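PDB 2B7U: charybdin, which is a plant ribosome-inactivating protein, a single chain in which a mixed beta sheet packs against a largely helical region. Local coordinates for residues 131-136 against 176-181; 12-17 against 25-30; 118-123 against 157-162; 72-75 against 80-83. All coordinates share one frame; numbering follows the deposited sequence.

Interaction 1 of 4, residues 131-136 against 176-181; sequences ISYNKN and NHFAFN
Y133 and F178 carry the apolar part of this contact. They lie side by side and point the same way, and the tightest touch is between Y133 CB and F178 CE1, 3.4 Å apart. CE1 and CZ of F178 also lie close to CG and CD1 of Y133. The two planes are inclined at 50° and the ring centroids are 5.4 Å apart, an oblique aromatic pair. A smaller touch follows where N134 CB lies 4.0 Å from N181 O. Beside the rings a single water joins the two backbones, donating to Y133 O at 2.6 Å and to F178 O at 2.7 Å, so that both carbonyls are satisfied across a gap they do not span directly. The segments bring two helices together: 131-136 leads into helix 135-147, and 176-181 belongs to the C-terminal part of helix 172-180. N134 is the N-cap of the former. With its CG held between the backbone N and the carbonyl carbon (chi1 63°), OD1 turns back to accept from the backbone N of A137. In the other segment N181 ND2 donates to H177 O over 2.9 Å at 158°, linking N181 back to H177, four residues earlier, and the same amide nitrogen sits above one face of the H177 imidazole, offset toward the rim. Further out, Y133 OH is bonded to I128 O and H177 NE2 to K189 O, while Y24 of helix 21-35 packs against F178.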
loop_
_atom_site.group_PDB
_atom_site.type_symbol
_atom_site.label_atom_id
_atom_site.label_comp_id
_atom_site.label_asym_id
_atom_site.label_seq_id
_atom_site.Cartn_x
_atom_site.Cartn_y
_atom_site.Cartn_z
ATOM N N ILE A 131 -15.904 3.078 4.815
ATOM C CA ILE A 131 -15.161 4.323 4.697
ATOM C C ILE A 131 -15.170 4.777 3.243
ATOM O O ILE A 131 -15.120 3.955 2.325
ATOM C CB ILE A 131 -13.711 4.109 5.204
ATOM C CG1 ILE A 131 -13.725 3.897 6.720
ATOM C CG2 ILE A 131 -12.792 5.274 4.818
ATOM C CD1 ILE A 131 -12.417 3.452 7.302
ATOM N N SER A 132 -15.219 6.090 3.026
ATOM C CA SER A 132 -15.258 6.616 1.667
ATOM C C SER A 132 -13.864 6.922 1.177
ATOM O O SER A 132 -13.025 7.397 1.946
ATOM C CB SER A 132 -16.111 7.890 1.592
ATOM O OG SER A 132 -16.104 8.392 0.260
ATOM N N TYR A 133 -13.621 6.651 -0.116
ATOM C CA TYR A 133 -12.291 6.783 -0.716
ATOM C C TYR A 133 -12.295 7.657 -1.959
ATOM O O TYR A 133 -11.748 7.290 -2.996
ATOM C CB TYR A 133 -11.743 5.413 -1.079
ATOM C CG TYR A 133 -11.680 4.485 0.091
ATOM C CD1 TYR A 133 -12.534 3.395 0.193
ATOM C CD2 TYR A 133 -10.750 4.674 1.087
ATOM C CE1 TYR A 133 -12.456 2.547 1.276
ATOM C CE2 TYR A 133 -10.665 3.825 2.157
ATOM C CZ TYR A 133 -11.516 2.754 2.247
ATOM O OH TYR A 133 -11.438 1.928 3.332
ATOM N N ASN A 134 -12.950 8.802 -1.876
ATOM C CA ASN A 134 -12.939 9.735 -2.991
ATOM C C ASN A 134 -11.988 10.907 -2.689
ATOM O O ASN A 134 -11.285 10.914 -1.678
ATOM C CB ASN A 134 -14.359 10.175 -3.349
ATOM C CG ASN A 134 -15.046 10.934 -2.247
ATOM O OD1 ASN A 134 -14.452 11.254 -1.217
ATOM N ND2 ASN A 134 -16.320 11.256 -2.470
ATOM N N LYS A 135 -11.977 11.911 -3.559
ATOM C CA LYS A 135 -11.091 13.055 -3.389
ATOM C C LYS A 135 -11.405 13.818 -2.103
ATOM O O LYS A 135 -10.508 14.236 -1.370
ATOM C CB LYS A 135 -11.218 13.986 -4.600
ATOM C CG LYS A 135 -10.316 15.191 -4.607
ATOM C CD LYS A 135 -10.545 15.968 -5.884
ATOM C CE LYS A 135 -9.720 17.228 -5.970
ATOM N NZ LYS A 135 -9.917 17.901 -7.302
ATOM N N ASN A 136 -12.692 14.002 -1.832
ATOM C CA ASN A 136 -13.103 14.669 -0.597
ATOM C C ASN A 136 -12.588 13.922 0.636
ATOM O O ASN A 136 -12.141 14.544 1.592
ATOM C CB ASN A 136 -14.622 14.845 -0.546
ATOM C CG ASN A 136 -15.140 15.892 -1.544
ATOM O OD1 ASN A 136 -16.256 15.775 -2.038
ATOM N ND2 ASN A 136 -14.342 16.913 -1.823
ATOM N N ASN A 176 -7.791 1.676 -10.696
ATOM C CA ASN A 176 -8.851 2.069 -11.656
ATOM C C ASN A 176 -10.102 2.516 -10.926
ATOM O O ASN A 176 -10.710 3.555 -11.264
ATOM C CB ASN A 176 -9.202 0.927 -12.618
ATOM C CG ASN A 176 -8.135 0.684 -13.664
ATOM O OD1 ASN A 176 -7.272 1.531 -13.883
ATOM N ND2 ASN A 176 -8.204 -0.472 -14.326
ATOM N N HIS A 177 -10.501 1.736 -9.923
ATOM C CA HIS A 177 -11.731 2.004 -9.221
ATOM C C HIS A 177 -11.685 3.364 -8.563
ATOM O O HIS A 177 -12.652 4.140 -8.612
ATOM C CB HIS A 177 -11.993 0.945 -8.149
ATOM C CG HIS A 177 -13.237 1.204 -7.367
ATOM N ND1 HIS A 177 -14.495 1.001 -7.887
ATOM C CD2 HIS A 177 -13.417 1.673 -6.111
ATOM C CE1 HIS A 177 -15.398 1.336 -6.982
ATOM N NE2 HIS A 177 -14.773 1.743 -5.898
ATOM N N PHE A 178 -10.559 3.674 -7.931
ATOM C CA PHE A 178 -10.448 4.941 -7.227
ATOM C C PHE A 178 -10.321 6.103 -8.206
ATOM O O PHE A 178 -10.823 7.196 -7.927
ATOM C CB PHE A 178 -9.292 4.926 -6.223
ATOM C CG PHE A 178 -9.516 4.026 -5.040
ATOM C CD1 PHE A 178 -10.775 3.856 -4.476
ATOM C CD2 PHE A 178 -8.438 3.366 -4.450
ATOM C CE1 PHE A 178 -10.965 3.026 -3.362
ATOM C CE2 PHE A 178 -8.636 2.575 -3.334
ATOM C CZ PHE A 178 -9.887 2.402 -2.791
ATOM N N ALA A 179 -9.712 5.867 -9.364
ATOM C CA ALA A 179 -9.527 6.909 -10.377
ATOM C C ALA A 179 -10.863 7.300 -10.994
ATOM O O ALA A 179 -11.164 8.497 -11.171
ATOM C CB ALA A 179 -8.558 6.432 -11.466
ATOM N N PHE A 180 -11.679 6.297 -11.273
ATOM C CA PHE A 180 -12.912 6.489 -12.046
ATOM C C PHE A 180 -13.959 7.212 -11.197
ATOM O O PHE A 180 -14.851 7.860 -11.743
ATOM C CB PHE A 180 -13.455 5.135 -12.538
ATOM C CG PHE A 180 -12.535 4.387 -13.502
ATOM C CD1 PHE A 180 -11.383 4.971 -14.042
ATOM C CD2 PHE A 180 -12.861 3.099 -13.914
ATOM C CE1 PHE A 180 -10.588 4.278 -14.934
ATOM C CE2 PHE A 180 -12.056 2.405 -14.823
ATOM C CZ PHE A 180 -10.922 2.994 -15.321
ATOM N N ASN A 181 -13.834 7.107 -9.875
ATOM C CA ASN A 181 -14.831 7.596 -8.914
ATOM C C ASN A 181 -14.329 8.798 -8.101
ATOM O O ASN A 181 -15.025 9.313 -7.221
ATOM C CB ASN A 181 -15.227 6.455 -7.978
ATOM C CG ASN A 181 -16.110 5.412 -8.656
ATOM O OD1 ASN A 181 -17.270 5.689 -8.978
ATOM N ND2 ASN A 181 -15.576 4.217 -8.868
HETATM O O HOH W 1 -12.151 7.459 -5.586
#

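Interaction 2 of 4, residues 12-17 against 25-30; sequences VELDIE and TDFIKN
F27 pushes its ring from helix 25-30 onto V12 and L14 of strand 12-15, where it accounts for most of the buried surface. Strand 7-15, helix 21-35 and the parallel neighbouring strand 56-64 form a beta-alpha-beta crossover with the short hairpin 38-45 inserted, and this contact lies between its first strand and its helix. The local axes run nearly antiparallel, at 173°, and approach to 10.3 Å, a gap bridged by the aromatic side chain. Its CG stands anti to the backbone N (chi1 -175°), which carries the ring out from the helix towards the strand. The main aromatic interaction is a CH-pi contact: L14 CB lies over one face, 4.1 Å from the F27 centroid and 21° off the normal. Apolar touches add to it. L14 also sets both methyls against the inner part of the ring, with CD1 at 3.8 Å from F27 CD1, while V12 CG2 meets the far end of the ring at F27 CZ, 3.7 Å away. Alternation along the strand explains why these two residues serve: V12 and L14 face the helix and E13 between them points away, contributing its backbone oxygen, E13 O, at 3.6 Å from F27 CE1. L60 of strand 56-64 touches both V12 and F27, and F165 of helix 151-170 touches L14. A polar bond lies within segment 12-17, just past the strand: an Asx turn in which E17 N donates to D15 OD1 over 2.9 Å, approaching from above the carboxylate plane.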
loop_
_atom_site.group_PDB
_atom_site.type_symbol
_atom_site.label_atom_id
_atom_site.label_comp_id
_atom_site.label_asym_id
_atom_site.label_seq_id
_atom_site.Cartn_x
_atom_site.Cartn_y
_atom_site.Cartn_z
ATOM N N VAL A 12 7.981 11.173 -2.829
ATOM C CA VAL A 12 7.027 11.587 -3.871
ATOM C C VAL A 12 6.000 12.510 -3.214
ATOM O O VAL A 12 5.647 12.317 -2.057
ATOM C CB VAL A 12 6.321 10.399 -4.603
ATOM C CG1 VAL A 12 7.314 9.710 -5.514
ATOM C CG2 VAL A 12 5.701 9.380 -3.619
ATOM N N GLU A 13 5.499 13.475 -3.970
ATOM C CA GLU A 13 4.603 14.483 -3.418
ATOM C C GLU A 13 3.408 14.683 -4.341
ATOM O O GLU A 13 3.554 14.758 -5.557
ATOM C CB GLU A 13 5.374 15.783 -3.187
ATOM C CG GLU A 13 4.535 16.937 -2.680
ATOM C CD GLU A 13 5.357 18.187 -2.374
ATOM O OE1 GLU A 13 6.615 18.142 -2.512
ATOM O OE2 GLU A 13 4.750 19.224 -2.002
ATOM N N LEU A 14 2.220 14.739 -3.759
ATOM C CA LEU A 14 0.999 14.976 -4.517
ATOM C C LEU A 14 0.148 16.043 -3.848
ATOM O O LEU A 14 -0.105 15.973 -2.639
ATOM C CB LEU A 14 0.206 13.682 -4.652
ATOM C CG LEU A 14 -1.014 13.715 -5.577
ATOM C CD1 LEU A 14 -0.619 13.969 -7.021
ATOM C CD2 LEU A 14 -1.787 12.427 -5.465
ATOM N N ASP A 15 -0.289 17.036 -4.623
ATOM C CA ASP A 15 -1.293 17.966 -4.114
ATOM C C ASP A 15 -2.693 17.488 -4.485
ATOM O O ASP A 15 -2.969 17.202 -5.641
ATOM C CB ASP A 15 -1.104 19.393 -4.591
ATOM C CG ASP A 15 -1.976 20.371 -3.793
ATOM O OD1 ASP A 15 -3.169 20.554 -4.121
ATOM O OD2 ASP A 15 -1.502 20.923 -2.769
ATOM N N ILE A 16 -3.577 17.454 -3.497
ATOM C CA ILE A 16 -4.899 16.873 -3.636
ATOM C C ILE A 16 -5.923 17.836 -4.239
ATOM O O ILE A 16 -6.918 17.381 -4.782
ATOM C CB ILE A 16 -5.414 16.344 -2.251
ATOM C CG1 ILE A 16 -4.338 15.527 -1.544
ATOM C CG2 ILE A 16 -6.688 15.512 -2.398
ATOM C CD1 ILE A 16 -3.842 14.370 -2.373
ATOM N N GLU A 17 -5.690 19.146 -4.174
ATOM C CA GLU A 17 -6.730 20.114 -4.567
ATOM C C GLU A 17 -7.193 20.016 -6.023
ATOM O O GLU A 17 -8.402 20.011 -6.288
ATOM C CB GLU A 17 -6.283 21.539 -4.252
ATOM C CG GLU A 17 -7.374 22.567 -4.476
ATOM C CD GLU A 17 -6.911 23.981 -4.219
ATOM O OE1 GLU A 17 -5.755 24.173 -3.781
ATOM O OE2 GLU A 17 -7.710 24.909 -4.473
ATOM N N THR A 25 -4.017 8.613 -11.552
ATOM C CA THR A 25 -3.495 7.443 -12.247
ATOM C C THR A 25 -2.020 7.619 -12.616
ATOM O O THR A 25 -1.205 6.696 -12.452
ATOM C CB THR A 25 -4.348 7.150 -13.472
ATOM O OG1 THR A 25 -5.671 6.791 -13.037
ATOM C CG2 THR A 25 -3.736 6.014 -14.282
ATOM N N ASP A 26 -1.676 8.793 -13.145
ATOM C CA ASP A 26 -0.295 9.120 -13.481
ATOM C C ASP A 26 0.612 8.978 -12.254
ATOM O O ASP A 26 1.709 8.440 -12.315
ATOM C CB ASP A 26 -0.146 10.562 -14.011
ATOM C CG ASP A 26 -0.912 10.850 -15.320
ATOM O OD1 ASP A 26 -1.158 12.059 -15.570
ATOM O OD2 ASP A 26 -1.229 9.922 -16.099
ATOM N N PHE A 27 0.147 9.484 -11.121
ATOM C CA PHE A 27 0.935 9.424 -9.904
ATOM C C PHE A 27 1.206 7.986 -9.468
ATOM O O PHE A 27 2.319 7.631 -9.113
ATOM C CB PHE A 27 0.221 10.188 -8.786
ATOM C CG PHE A 27 1.017 10.271 -7.531
ATOM C CD1 PHE A 27 1.986 11.247 -7.356
ATOM C CD2 PHE A 27 0.795 9.369 -6.506
ATOM C CE1 PHE A 27 2.727 11.304 -6.198
ATOM C CE2 PHE A 27 1.514 9.440 -5.341
ATOM C CZ PHE A 27 2.487 10.411 -5.189
ATOM N N ILE A 28 0.173 7.165 -9.509
ATOM C CA ILE A 28 0.323 5.764 -9.094
ATOM C C ILE A 28 1.279 5.025 -10.038
ATOM O O ILE A 28 2.142 4.261 -9.586
ATOM C CB ILE A 28 -1.050 5.057 -9.001
ATOM C CG1 ILE A 28 -1.922 5.669 -7.890
ATOM C CG2 ILE A 28 -0.872 3.546 -8.782
ATOM C CD1 ILE A 28 -1.373 5.585 -6.509
ATOM N N LYS A 29 1.136 5.267 -11.335
ATOM C CA LYS A 29 2.007 4.626 -12.334
ATOM C C LYS A 29 3.455 5.035 -12.097
ATOM O O LYS A 29 4.356 4.212 -12.126
ATOM C CB LYS A 29 1.539 4.977 -13.728
ATOM C CG LYS A 29 0.263 4.233 -14.100
ATOM C CD LYS A 29 -0.397 4.772 -15.350
ATOM C CE LYS A 29 0.377 4.474 -16.608
ATOM N NZ LYS A 29 -0.238 5.029 -17.848
ATOM N N ASN A 30 3.681 6.319 -11.835
ATOM C CA ASN A 30 5.031 6.781 -11.551
ATOM C C ASN A 30 5.587 6.192 -10.267
ATOM O O ASN A 30 6.773 5.873 -10.179
ATOM C CB ASN A 30 5.092 8.315 -11.515
ATOM C CG ASN A 30 4.857 8.932 -12.867
ATOM O OD1 ASN A 30 5.063 8.292 -13.893
ATOM N ND2 ASN A 30 4.444 10.197 -12.884
#

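Interaction 3 of 4, residues 118-123 against 157-162; sequences EELAAA and SLIVVS
L120 of helix 118-123 meets I159 and L158 of helix 157-162 mainly through aliphatic groups; no ring takes part across the contact, and the flat groups nearby belong to the surroundings, where F113 touches L120. The main touch is between L120 CB and I159 CG1, 3.7 Å apart. These two side chains slide past one another in opposite directions, so CG1 of I159 lies alongside CB and CD1 of L120. I159 CG1 stands anti to its carbonyl carbon (chi1 -66°), and from there CD1 reaches on to the backbone of the opposing helix, coming to 3.9 Å from L120 O and 4.1 Å from A121 N. The leucine uses its two methyls separately: CD1 stays with the isoleucine, 4.0 Å from I159 CG1, while CD2 turns to the preceding residue and lies 4.2 Å from L158 CB. L120 and L158 cross at about a right angle, a looser touch than that with I159. The helix segments run at 142° to each other with 10.0 Å between their axes, and L120 and I159 stand where their backbones are nearest. S162 OG, one turn further along, bonds to Y117 OH and so ties the long helix to the start of helix 117-124. Within the fold, helix 151-170 runs between several elements: helix 117-124 packs on it through L120, helix 135-147 abuts S157 and L158, and strand 80-84 of the main sheet meets L158 through L80 and Y83.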
loop_
_atom_site.group_PDB
_atom_site.type_symbol
_atom_site.label_atom_id
_atom_site.label_comp_id
_atom_site.label_asym_id
_atom_site.label_seq_id
_atom_site.Cartn_x
_atom_site.Cartn_y
_atom_site.Cartn_z
ATOM N N GLU A 118 -7.337 -5.008 10.414
ATOM C CA GLU A 118 -8.035 -5.420 11.627
ATOM C C GLU A 118 -7.762 -4.419 12.752
ATOM O O GLU A 118 -8.694 -3.988 13.448
ATOM C CB GLU A 118 -7.577 -6.828 12.048
ATOM C CG GLU A 118 -8.162 -7.358 13.334
ATOM C CD GLU A 118 -7.812 -8.832 13.568
ATOM O OE1 GLU A 118 -6.950 -9.382 12.838
ATOM O OE2 GLU A 118 -8.401 -9.450 14.482
ATOM N N GLU A 119 -6.488 -4.063 12.920
ATOM C CA GLU A 119 -6.084 -3.136 13.985
ATOM C C GLU A 119 -6.489 -1.711 13.673
ATOM O O GLU A 119 -6.958 -0.999 14.559
ATOM C CB GLU A 119 -4.575 -3.206 14.213
ATOM C CG GLU A 119 -4.142 -4.572 14.779
ATOM C CD GLU A 119 -2.869 -4.527 15.629
ATOM O OE1 GLU A 119 -2.329 -3.430 15.867
ATOM O OE2 GLU A 119 -2.419 -5.616 16.079
ATOM N N LEU A 120 -6.346 -1.303 12.417
ATOM C CA LEU A 120 -6.751 0.058 12.034
ATOM C C LEU A 120 -8.244 0.246 12.144
ATOM O O LEU A 120 -8.688 1.279 12.619
ATOM C CB LEU A 120 -6.315 0.385 10.603
ATOM C CG LEU A 120 -4.846 0.743 10.383
ATOM C CD1 LEU A 120 -4.569 0.660 8.876
ATOM C CD2 LEU A 120 -4.447 2.100 10.943
ATOM N N ALA A 121 -9.015 -0.737 11.677
ATOM C CA ALA A 121 -10.476 -0.659 11.776
ATOM C C ALA A 121 -10.947 -0.584 13.229
ATOM O O ALA A 121 -11.855 0.164 13.540
ATOM C CB ALA A 121 -11.120 -1.867 11.068
ATOM N N ALA A 122 -10.323 -1.358 14.110
ATOM C CA ALA A 122 -10.672 -1.299 15.539
ATOM C C ALA A 122 -10.361 0.063 16.134
ATOM O O ALA A 122 -11.155 0.593 16.888
ATOM C CB ALA A 122 -9.947 -2.377 16.302
ATOM N N ALA A 123 -9.191 0.613 15.802
ATOM C CA ALA A 123 -8.812 1.949 16.279
ATOM C C ALA A 123 -9.720 3.016 15.677
ATOM O O ALA A 123 -10.112 3.966 16.345
ATOM C CB ALA A 123 -7.351 2.244 15.955
ATOM N N SER A 157 -7.999 8.064 8.863
ATOM C CA SER A 157 -7.265 8.749 7.846
ATOM C C SER A 157 -6.150 7.876 7.263
ATOM O O SER A 157 -5.886 7.932 6.056
ATOM C CB SER A 157 -6.699 10.037 8.414
ATOM O OG SER A 157 -7.749 10.894 8.824
ATOM N N LEU A 158 -5.472 7.114 8.125
ATOM C CA LEU A 158 -4.444 6.177 7.658
ATOM C C LEU A 158 -5.027 5.048 6.794
ATOM O O LEU A 158 -4.375 4.607 5.825
ATOM C CB LEU A 158 -3.640 5.634 8.848
ATOM C CG LEU A 158 -2.727 6.663 9.540
ATOM C CD1 LEU A 158 -2.147 6.103 10.865
ATOM C CD2 LEU A 158 -1.566 7.149 8.639
ATOM N N ILE A 159 -6.264 4.627 7.081
ATOM C CA ILE A 159 -6.942 3.676 6.213
ATOM C C ILE A 159 -7.128 4.276 4.810
ATOM O O ILE A 159 -6.857 3.628 3.805
ATOM C CB ILE A 159 -8.305 3.237 6.775
ATOM C CG1 ILE A 159 -8.100 2.450 8.056
ATOM C CG2 ILE A 159 -9.051 2.414 5.763
ATOM C CD1 ILE A 159 -9.311 2.271 8.888
ATOM N N VAL A 160 -7.594 5.523 4.754
ATOM C CA VAL A 160 -7.804 6.151 3.464
ATOM C C VAL A 160 -6.482 6.248 2.681
ATOM O O VAL A 160 -6.413 5.903 1.493
ATOM C CB VAL A 160 -8.465 7.555 3.633
ATOM C CG1 VAL A 160 -8.467 8.297 2.334
ATOM C CG2 VAL A 160 -9.876 7.384 4.161
ATOM N N VAL A 161 -5.414 6.699 3.336
ATOM C CA VAL A 161 -4.133 6.780 2.659
ATOM C C VAL A 161 -3.624 5.390 2.229
ATOM O O VAL A 161 -3.180 5.185 1.086
ATOM C CB VAL A 161 -3.099 7.480 3.542
ATOM C CG1 VAL A 161 -1.706 7.327 2.949
ATOM C CG2 VAL A 161 -3.487 8.944 3.756
ATOM N N SER A 162 -3.712 4.414 3.113
ATOM C CA SER A 162 -3.280 3.052 2.779
ATOM C C SER A 162 -4.053 2.508 1.582
ATOM O O SER A 162 -3.451 1.892 0.690
ATOM C CB SER A 162 -3.440 2.133 3.978
ATOM O OG SER A 162 -2.866 0.859 3.702
#

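Interaction 4 of 4, residues 72-75 against 80-83; sequences RIHR and LRGY
R72 O is gripped by two backbone donors from the facing strand, R81 N at 2.8 Å and G82 N at 3.3 Å. Both N-H groups point at the carbonyl within its plane. This double acceptance is the signature of a classic beta bulge, in which R81 and G82 together oppose R72. On one side of the bulge R72 N donates to G82 O over 2.8 Å, completing the antiparallel hydrogen-bonded pair; on the other, I73 faces L80 as a non-hydrogen-bonded pair, their side chains touching at I73 CG1 and L80 CG, 4.4 Å apart. Within the bulge the R81 side chain points toward strand 72-74. Its chain, bent at chi2 and chi3, folds so that NE donates to H74 NE2 at 2.9 Å and 168°, while NH2 adds a weak bond to the same nitrogen. NE lies in the imidazole plane at the ring edge, yet the guanidinium and ring planes stand 74° apart, so the two groups meet edge to edge at a twist. The guanidinium has further partners: NH1 bonds to the carbonyl oxygens of L94 and E95. R72 sends its own charged end to D59 in a salt bridge and makes a cation-pi contact with W91. The hairpin of strands 67-74 and 80-84 occupies the middle of the mixed sheet, between strands 56-64 and 91-93, with I73 and L80 turned to helix 151-170.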
loop_
_atom_site.group_PDB
_atom_site.type_symbol
_atom_site.label_atom_id
_atom_site.label_comp_id
_atom_site.label_asym_id
_atom_site.label_seq_id
_atom_site.Cartn_x
_atom_site.Cartn_y
_atom_site.Cartn_z
ATOM N N ARG A 72 5.475 7.651 5.940
ATOM C CA ARG A 72 6.673 6.834 5.665
ATOM C C ARG A 72 6.212 5.392 5.503
ATOM O O ARG A 72 5.483 4.874 6.327
ATOM C CB ARG A 72 7.654 6.928 6.799
ATOM C CG ARG A 72 8.985 6.335 6.483
ATOM C CD ARG A 72 10.099 6.998 7.279
ATOM N NE ARG A 72 10.326 8.399 6.896
ATOM C CZ ARG A 72 11.165 9.210 7.533
ATOM N NH1 ARG A 72 11.847 8.780 8.592
ATOM N NH2 ARG A 72 11.315 10.459 7.115
ATOM N N ILE A 73 6.606 4.796 4.383
ATOM C CA ILE A 73 6.110 3.480 3.968
ATOM C C ILE A 73 7.287 2.555 3.661
ATOM O O ILE A 73 8.257 2.977 3.046
ATOM C CB ILE A 73 5.232 3.663 2.710
ATOM C CG1 ILE A 73 4.052 4.594 3.036
ATOM C CG2 ILE A 73 4.710 2.329 2.200
ATOM C CD1 ILE A 73 3.213 5.033 1.856
ATOM N N HIS A 74 7.159 1.281 4.023
ATOM C CA HIS A 74 8.163 0.276 3.661
ATOM C C HIS A 74 8.221 0.033 2.147
ATOM O O HIS A 74 7.187 -0.168 1.504
ATOM C CB HIS A 74 7.859 -1.049 4.340
ATOM C CG HIS A 74 8.056 -1.031 5.807
ATOM N ND1 HIS A 74 9.267 -1.324 6.392
ATOM C CD2 HIS A 74 7.196 -0.767 6.817
ATOM C CE1 HIS A 74 9.142 -1.235 7.707
ATOM N NE2 HIS A 74 7.887 -0.914 7.992
ATOM N N ARG A 75 9.438 0.030 1.599
ATOM C CA ARG A 75 9.618 -0.075 0.160
ATOM C C ARG A 75 9.505 -1.508 -0.309
ATOM O O ARG A 75 9.242 -1.741 -1.491
ATOM C CB ARG A 75 10.947 0.531 -0.284
ATOM C CG ARG A 75 11.000 0.662 -1.769
ATOM C CD ARG A 75 12.284 1.242 -2.297
ATOM N NE ARG A 75 12.390 1.005 -3.734
ATOM C CZ ARG A 75 13.370 1.490 -4.483
ATOM N NH1 ARG A 75 13.405 1.218 -5.786
ATOM N NH2 ARG A 75 14.299 2.270 -3.937
ATOM N N LEU A 80 2.439 0.795 5.554
ATOM C CA LEU A 80 2.572 2.116 6.167
ATOM C C LEU A 80 3.249 1.963 7.537
ATOM O O LEU A 80 2.867 1.111 8.348
ATOM C CB LEU A 80 1.176 2.753 6.272
ATOM C CG LEU A 80 1.076 4.278 6.213
ATOM C CD1 LEU A 80 -0.278 4.710 5.688
ATOM C CD2 LEU A 80 1.325 4.847 7.606
ATOM N N ARG A 81 4.264 2.777 7.822
ATOM C CA ARG A 81 4.951 2.679 9.110
ATOM C C ARG A 81 4.771 3.878 10.034
ATOM O O ARG A 81 4.870 3.748 11.267
ATOM C CB ARG A 81 6.448 2.435 8.906
ATOM C CG ARG A 81 7.283 2.189 10.183
ATOM C CD ARG A 81 6.690 1.148 11.082
ATOM N NE ARG A 81 6.497 -0.130 10.404
ATOM C CZ ARG A 81 5.585 -1.038 10.752
ATOM N NH1 ARG A 81 4.786 -0.838 11.796
ATOM N NH2 ARG A 81 5.481 -2.164 10.073
ATOM N N GLY A 82 4.540 5.060 9.471
ATOM C CA GLY A 82 4.383 6.244 10.306
ATOM C C GLY A 82 4.022 7.463 9.502
ATOM O O GLY A 82 3.946 7.406 8.294
ATOM N N TYR A 83 3.765 8.555 10.202
ATOM C CA TYR A 83 3.448 9.813 9.535
ATOM C C TYR A 83 3.864 10.987 10.415
ATOM O O TYR A 83 4.055 10.851 11.633
ATOM C CB TYR A 83 1.974 9.886 9.155
ATOM C CG TYR A 83 1.091 10.178 10.331
ATOM C CD1 TYR A 83 0.704 11.476 10.646
ATOM C CD2 TYR A 83 0.639 9.144 11.154
ATOM C CE1 TYR A 83 -0.083 11.738 11.768
ATOM C CE2 TYR A 83 -0.158 9.402 12.275
ATOM C CZ TYR A 83 -0.528 10.697 12.554
ATOM O OH TYR A 83 -1.308 10.961 13.661
#

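Helix 151-170 links most of these contacts. Interactions 3 and 4 meet on it, with L158 CD2 3.8 Å from L80 CD2, and interaction 3 reaches interaction 1 where I131 CD1 lies 3.7 Å from I159 CD1. The segments of interactions 1 and 3 also alternate along the chain. Interaction 2 also touches interaction 1: K135 NZ lies 2.8 Å from E17 O, and A179 CB lies 3.3 Å from T25 OG1. Interactions 2 and 4 both reach the main sheet without touching, their nearest atoms about 7 Å apart, whereas interactions 1 and 4 stand with centres about 21 Å apart, on the helical side and in the sheet respectively.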